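Local coordinates for protein maquette-3 (Escherichia coli, PDB 6Z0C) that is an artificial four-helix bundle, probably made to explore how charged networks and ion pairs can be built into a hydrophobic core, at residues Q12-F17 with Q184-T189; Q90-E95 with Q109-L114. All coordinates share one frame; numbering follows the deposited sequence.

Contact 1: residues Q12-F17 with Q184-T189; sequences QLIQEF and QKLQQT
Leu13 reaches across from helix 4-48 and lodges its isobutyl group between Lys185, Leu186 and Thr189, one turn of helix 152-194. Its CB meets Leu186 CD2 at 3.5 Å. Beyond the branch, Leu13 CD1 sits 3.3 Å from Thr189 OG1 and 3.7 Å from the carbonyl O of Lys185, while Leu13 CD2 lies 4.0 Å from both CB and CD of Lys185, whose aliphatic part flanks the leucine tip before the chain turns off from the contact.

Leu186 answers with a forked tip in the hollow between Leu13, Ile14 and Phe17. Its CG lies beside the backbone N (chi1 -80°), and from there the fork spreads: CD2 approaches Leu13 CB and Ile14 CD1, the latter at 3.9 Å; CD1 meets the Phe17 ring in its plane, 3.6 Å from Phe17 CD1 at the edge. The two segments run antiparallel, their axes 163° apart in direction and 10.2 Å apart at closest approach.

An alanine in place of Leu13 would probably open a gap beside Thr189 and the Lys185 methylenes, leaving the Lys185 chain freer to turn. Thr189 OG1 is hydrogen-bonded to Glu9 OE1, on the same helix as Leu13, so the apolar interlock adjoins a polar tie between the two helices.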
loop_
_atom_site.group_PDB
_atom_site.type_symbol
_atom_site.label_atom_id
_atom_site.label_comp_id
_atom_site.label_asym_id
_atom_site.label_seq_id
_atom_site.Cartn_x
_atom_site.Cartn_y
_atom_site.Cartn_z
ATOM N N GLN A 12 -15.215 13.328 -8.199
ATOM C CA GLN A 12 -13.813 13.442 -8.686
ATOM C C GLN A 12 -12.862 12.774 -7.682
ATOM O O GLN A 12 -11.959 12.038 -8.127
ATOM C CB GLN A 12 -13.436 14.906 -8.931
ATOM C CG GLN A 12 -13.865 15.424 -10.296
ATOM C CD GLN A 12 -12.924 15.017 -11.405
ATOM O OE1 GLN A 12 -13.315 14.352 -12.362
ATOM N NE2 GLN A 12 -11.669 15.422 -11.289
ATOM N N LEU A 13 -13.068 13.003 -6.381
ATOM C CA LEU A 13 -12.229 12.425 -5.296
ATOM C C LEU A 13 -12.425 10.908 -5.253
ATOM O O LEU A 13 -11.424 10.204 -5.101
ATOM C CB LEU A 13 -12.585 13.056 -3.947
ATOM C CG LEU A 13 -12.183 14.518 -3.764
ATOM C CD1 LEU A 13 -12.721 15.048 -2.447
ATOM C CD2 LEU A 13 -10.673 14.697 -3.840
ATOM N N ILE A 14 -13.666 10.425 -5.376
ATOM C CA ILE A 14 -13.963 8.962 -5.393
ATOM C C ILE A 14 -13.198 8.341 -6.569
ATOM O O ILE A 14 -12.538 7.301 -6.360
ATOM C CB ILE A 14 -15.480 8.680 -5.474
ATOM C CG1 ILE A 14 -16.229 9.175 -4.232
ATOM C CG2 ILE A 14 -15.742 7.203 -5.740
ATOM C CD1 ILE A 14 -15.934 8.402 -2.968
ATOM N N GLN A 15 -13.269 8.964 -7.750
ATOM C CA GLN A 15 -12.654 8.432 -8.997
ATOM C C GLN A 15 -11.129 8.419 -8.842
ATOM O O GLN A 15 -10.513 7.390 -9.170
ATOM C CB GLN A 15 -13.083 9.251 -10.217
ATOM C CG GLN A 15 -12.531 8.725 -11.539
ATOM C CD GLN A 15 -12.939 7.303 -11.849
ATOM O OE1 GLN A 15 -12.473 6.348 -11.230
ATOM N NE2 GLN A 15 -13.798 7.147 -12.843
ATOM N N GLU A 16 -10.553 9.523 -8.355
ATOM C CA GLU A 16 -9.095 9.674 -8.102
ATOM C C GLU A 16 -8.625 8.561 -7.157
ATOM O O GLU A 16 -7.596 7.924 -7.453
ATOM C CB GLU A 16 -8.801 11.066 -7.540
ATOM C CG GLU A 16 -7.330 11.422 -7.553
ATOM C CD GLU A 16 -6.997 12.808 -7.023
ATOM O OE1 GLU A 16 -5.826 13.025 -6.675
ATOM O OE2 GLU A 16 -7.905 13.664 -6.960
ATOM N N PHE A 17 -9.364 8.320 -6.073
ATOM C CA PHE A 17 -9.059 7.285 -5.052
ATOM C C PHE A 17 -9.199 5.886 -5.675
ATOM O O PHE A 17 -8.330 5.037 -5.413
ATOM C CB PHE A 17 -9.962 7.461 -3.828
ATOM C CG PHE A 17 -9.424 6.912 -2.528
ATOM C CD1 PHE A 17 -9.967 7.330 -1.324
ATOM C CD2 PHE A 17 -8.387 5.990 -2.491
ATOM C CE1 PHE A 17 -9.495 6.831 -0.120
ATOM C CE2 PHE A 17 -7.917 5.493 -1.287
ATOM C CZ PHE A 17 -8.472 5.914 -0.104
ATOM N N GLN A 184 -8.717 12.488 3.808
ATOM C CA GLN A 184 -8.925 13.806 4.466
ATOM C C GLN A 184 -9.769 14.711 3.559
ATOM O O GLN A 184 -10.697 15.353 4.082
ATOM C CB GLN A 184 -7.585 14.446 4.827
ATOM C CG GLN A 184 -6.838 13.702 5.922
ATOM C CD GLN A 184 -7.682 13.475 7.153
ATOM O OE1 GLN A 184 -8.450 14.337 7.573
ATOM N NE2 GLN A 184 -7.552 12.297 7.738
ATOM N N LYS A 185 -9.468 14.761 2.256
ATOM C CA LYS A 185 -10.243 15.567 1.273
ATOM C C LYS A 185 -11.694 15.073 1.228
ATOM O O LYS A 185 -12.601 15.922 1.195
ATOM C CB LYS A 185 -9.617 15.504 -0.120
ATOM C CG LYS A 185 -8.257 16.172 -0.238
ATOM C CD LYS A 185 -7.766 16.264 -1.667
ATOM C CE LYS A 185 -6.451 17.000 -1.798
ATOM N NZ LYS A 185 -6.558 18.404 -1.335
ATOM N N LEU A 186 -11.912 13.755 1.223
ATOM C CA LEU A 186 -13.280 13.173 1.202
ATOM C C LEU A 186 -14.022 13.570 2.488
ATOM O O LEU A 186 -15.202 13.926 2.383
ATOM C CB LEU A 186 -13.194 11.656 1.014
ATOM C CG LEU A 186 -12.956 11.211 -0.429
ATOM C CD1 LEU A 186 -12.523 9.756 -0.497
ATOM C CD2 LEU A 186 -14.199 11.432 -1.275
ATOM N N GLN A 187 -13.344 13.555 3.641
ATOM C CA GLN A 187 -13.922 13.975 4.950
ATOM C C GLN A 187 -14.285 15.468 4.897
ATOM O O GLN A 187 -15.334 15.834 5.452
ATOM C CB GLN A 187 -12.949 13.687 6.098
ATOM C CG GLN A 187 -12.827 12.210 6.452
ATOM C CD GLN A 187 -13.739 11.785 7.578
ATOM O OE1 GLN A 187 -14.872 12.251 7.708
ATOM N NE2 GLN A 187 -13.250 10.878 8.405
ATOM N N GLN A 188 -13.447 16.299 4.266
ATOM C CA GLN A 188 -13.697 17.758 4.091
ATOM C C GLN A 188 -14.912 17.965 3.175
ATOM O O GLN A 188 -15.772 18.803 3.508
ATOM C CB GLN A 188 -12.465 18.464 3.526
ATOM C CG GLN A 188 -11.354 18.654 4.547
ATOM C CD GLN A 188 -10.123 19.283 3.946
ATOM O OE1 GLN A 188 -9.794 19.059 2.785
ATOM N NE2 GLN A 188 -9.428 20.081 4.741
ATOM N N THR A 189 -14.980 17.238 2.057
ATOM C CA THR A 189 -16.103 17.322 1.085
ATOM C C THR A 189 -17.363 16.760 1.749
ATOM O O THR A 189 -18.438 17.365 1.571
ATOM C CB THR A 189 -15.766 16.623 -0.237
ATOM O OG1 THR A 189 -14.592 17.244 -0.762
ATOM C CG2 THR A 189 -16.881 16.722 -1.252
#

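Contact 2: residues Q90-E95 with Q109-L114; sequences QQTGQE and QKFQQL
Thr92 and Phe111 bring the two backbones to a CA-to-CA distance of 5.9 Å, where segments 90-95 and 109-114 run antiparallel at 157° with axes 9.4 Å apart. They belong to 52-99 and 105-144, which are consecutive helices.

Thr92 is the projecting side chain on this helix. Its CG2, anti to the backbone N, touches the start of Phe111, lying 3.6 Å from both the backbone N and CB of that residue. The hydroxyl branch meets a different pair of neighbours: Thr92 OG1 is 3.6 Å from Leu114 CD1 and 3.9 Å from Lys110 CG. Both are van der Waals contacts of the oxygen with carbon; the polar partner of OG1 is the carbonyl O of Glu88, one turn back on its own helix. Threonine therefore presents a compact surface to Lys110, Phe111 and Leu114 while its hydroxyl is bonded within its own helix.

In Phe111, chi1 of -172° puts CG anti to the backbone N; the ring then meets Thr92 CG2 and Gly93 N near its plane, at the edge, with Gly93 N 4.2 Å from Phe111 CD2. At Gly93 the ring edge faces backbone, since there is no side chain there. The same ring packs against Leu89 and Phe10 and stands edge-to-face with Trp194, which places it in the bundle interior.

Lys110 contributes carbon alone at the margin: its chain bends at chi2 and the amine end heads off from segment 90-95. Across these two segments the chemistry is consequently close packing without charge pairing, consistent with a compact threonine at the closest point of the two backbones.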
loop_
_atom_site.group_PDB
_atom_site.type_symbol
_atom_site.label_atom_id
_atom_site.label_comp_id
_atom_site.label_asym_id
_atom_site.label_seq_id
_atom_site.Cartn_x
_atom_site.Cartn_y
_atom_site.Cartn_z
ATOM N N GLN A 90 -19.015 6.165 -1.448
ATOM C CA GLN A 90 -19.621 6.841 -2.626
ATOM C C GLN A 90 -21.147 6.830 -2.461
ATOM O O GLN A 90 -21.773 7.893 -2.637
ATOM C CB GLN A 90 -19.174 6.175 -3.929
ATOM C CG GLN A 90 -19.553 6.961 -5.175
ATOM C CD GLN A 90 -21.015 6.833 -5.524
ATOM O OE1 GLN A 90 -21.632 5.787 -5.329
ATOM N NE2 GLN A 90 -21.587 7.911 -6.036
ATOM N N GLN A 91 -21.715 5.672 -2.117
ATOM C CA GLN A 91 -23.184 5.470 -1.986
ATOM C C GLN A 91 -23.721 6.366 -0.864
ATOM O O GLN A 91 -24.836 6.886 -1.013
ATOM C CB GLN A 91 -23.507 3.996 -1.733
ATOM C CG GLN A 91 -23.324 3.117 -2.964
ATOM C CD GLN A 91 -23.575 1.656 -2.672
ATOM O OE1 GLN A 91 -23.328 1.166 -1.571
ATOM N NE2 GLN A 91 -24.074 0.944 -3.671
ATOM N N THR A 92 -22.948 6.559 0.207
ATOM C CA THR A 92 -23.340 7.399 1.370
ATOM C C THR A 92 -23.312 8.876 0.960
ATOM O O THR A 92 -24.249 9.607 1.336
ATOM C CB THR A 92 -22.467 7.078 2.587
ATOM O OG1 THR A 92 -22.599 5.675 2.816
ATOM C CG2 THR A 92 -22.872 7.844 3.826
ATOM N N GLY A 93 -22.289 9.299 0.210
ATOM C CA GLY A 93 -22.232 10.644 -0.394
ATOM C C GLY A 93 -23.469 10.910 -1.237
ATOM O O GLY A 93 -24.089 11.978 -1.079
ATOM N N GLN A 94 -23.826 9.952 -2.092
ATOM C CA GLN A 94 -24.995 10.044 -3.004
ATOM C C GLN A 94 -26.274 10.239 -2.181
ATOM O O GLN A 94 -27.102 11.070 -2.588
ATOM C CB GLN A 94 -25.060 8.801 -3.889
ATOM C CG GLN A 94 -26.163 8.850 -4.934
ATOM C CD GLN A 94 -25.934 7.795 -5.987
ATOM O OE1 GLN A 94 -24.984 7.858 -6.765
ATOM N NE2 GLN A 94 -26.798 6.801 -5.998
ATOM N N GLU A 95 -26.422 9.511 -1.068
ATOM C CA GLU A 95 -27.580 9.650 -0.144
ATOM C C GLU A 95 -27.677 11.109 0.307
ATOM O O GLU A 95 -28.798 11.648 0.323
ATOM C CB GLU A 95 -27.451 8.731 1.073
ATOM C CG GLU A 95 -27.758 7.280 0.778
ATOM C CD GLU A 95 -29.178 7.027 0.303
ATOM O OE1 GLU A 95 -30.092 7.023 1.148
ATOM O OE2 GLU A 95 -29.369 6.867 -0.917
ATOM N N GLN A 109 -22.935 9.849 10.252
ATOM C CA GLN A 109 -22.338 8.791 11.114
ATOM C C GLN A 109 -21.797 7.669 10.218
ATOM O O GLN A 109 -20.623 7.281 10.399
ATOM C CB GLN A 109 -23.349 8.276 12.140
ATOM C CG GLN A 109 -23.527 9.216 13.326
ATOM C CD GLN A 109 -24.665 8.810 14.231
ATOM O OE1 GLN A 109 -25.290 7.770 14.050
ATOM N NE2 GLN A 109 -24.942 9.637 15.224
ATOM N N LYS A 110 -22.608 7.192 9.269
ATOM C CA LYS A 110 -22.230 6.098 8.334
ATOM C C LYS A 110 -21.019 6.540 7.502
ATOM O O LYS A 110 -20.062 5.748 7.379
ATOM C CB LYS A 110 -23.413 5.716 7.439
ATOM C CG LYS A 110 -23.163 4.538 6.508
ATOM C CD LYS A 110 -22.654 3.301 7.214
ATOM C CE LYS A 110 -22.653 2.070 6.331
ATOM N NZ LYS A 110 -21.866 0.972 6.935
ATOM N N PHE A 111 -21.055 7.763 6.969
ATOM C CA PHE A 111 -19.973 8.351 6.134
ATOM C C PHE A 111 -18.658 8.379 6.924
ATOM O O PHE A 111 -17.615 7.972 6.385
ATOM C CB PHE A 111 -20.363 9.753 5.663
ATOM C CG PHE A 111 -19.425 10.367 4.657
ATOM C CD1 PHE A 111 -18.168 10.818 5.036
ATOM C CD2 PHE A 111 -19.808 10.517 3.334
ATOM C CE1 PHE A 111 -17.315 11.395 4.111
ATOM C CE2 PHE A 111 -18.950 11.093 2.410
ATOM C CZ PHE A 111 -17.709 11.538 2.801
ATOM N N GLN A 112 -18.706 8.857 8.168
ATOM C CA GLN A 112 -17.504 9.040 9.024
ATOM C C GLN A 112 -16.971 7.671 9.460
ATOM O O GLN A 112 -15.736 7.504 9.479
ATOM C CB GLN A 112 -17.841 9.962 10.194
ATOM C CG GLN A 112 -18.052 11.400 9.753
ATOM C CD GLN A 112 -18.274 12.327 10.921
ATOM O OE1 GLN A 112 -19.084 12.060 11.806
ATOM N NE2 GLN A 112 -17.551 13.434 10.922
ATOM N N GLN A 113 -17.858 6.722 9.765
ATOM C CA GLN A 113 -17.491 5.320 10.110
ATOM C C GLN A 113 -16.740 4.682 8.935
ATOM O O GLN A 113 -15.708 4.034 9.178
ATOM C CB GLN A 113 -18.734 4.502 10.468
ATOM C CG GLN A 113 -19.287 4.803 11.855
ATOM C CD GLN A 113 -20.706 4.312 12.015
ATOM O OE1 GLN A 113 -21.149 3.401 11.318
ATOM N NE2 GLN A 113 -21.433 4.917 12.941
ATOM N N LEU A 114 -17.229 4.857 7.705
ATOM C CA LEU A 114 -16.579 4.287 6.493
ATOM C C LEU A 114 -15.217 4.958 6.275
ATOM O O LEU A 114 -14.231 4.235 6.075
ATOM C CB LEU A 114 -17.499 4.470 5.285
ATOM C CG LEU A 114 -18.697 3.522 5.247
ATOM C CD1 LEU A 114 -19.719 3.982 4.223
ATOM C CD2 LEU A 114 -18.251 2.093 4.964
#

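Contacts 1 and 2 both lie toward the same end of the bundle, with their centres about 12 Å apart, and together they draw on all four helices. Contact 2 joins successive helices, and the chain passes through it between the two halves of contact 1, which pairs the first helix with the last. They also touch directly: Leu186 O packs against Phe111 CZ at 3.5 Å, and Ile14 CG2 against Gln90 CG at 3.9 Å, so the two contacts abut through a backbone carbonyl and through side-chain carbons. Neither includes a residue of the potassium site, formed by Gly101, Gly103 and Gln200; Gly101 and Gly103 belong to the linker between the helices of contact 2.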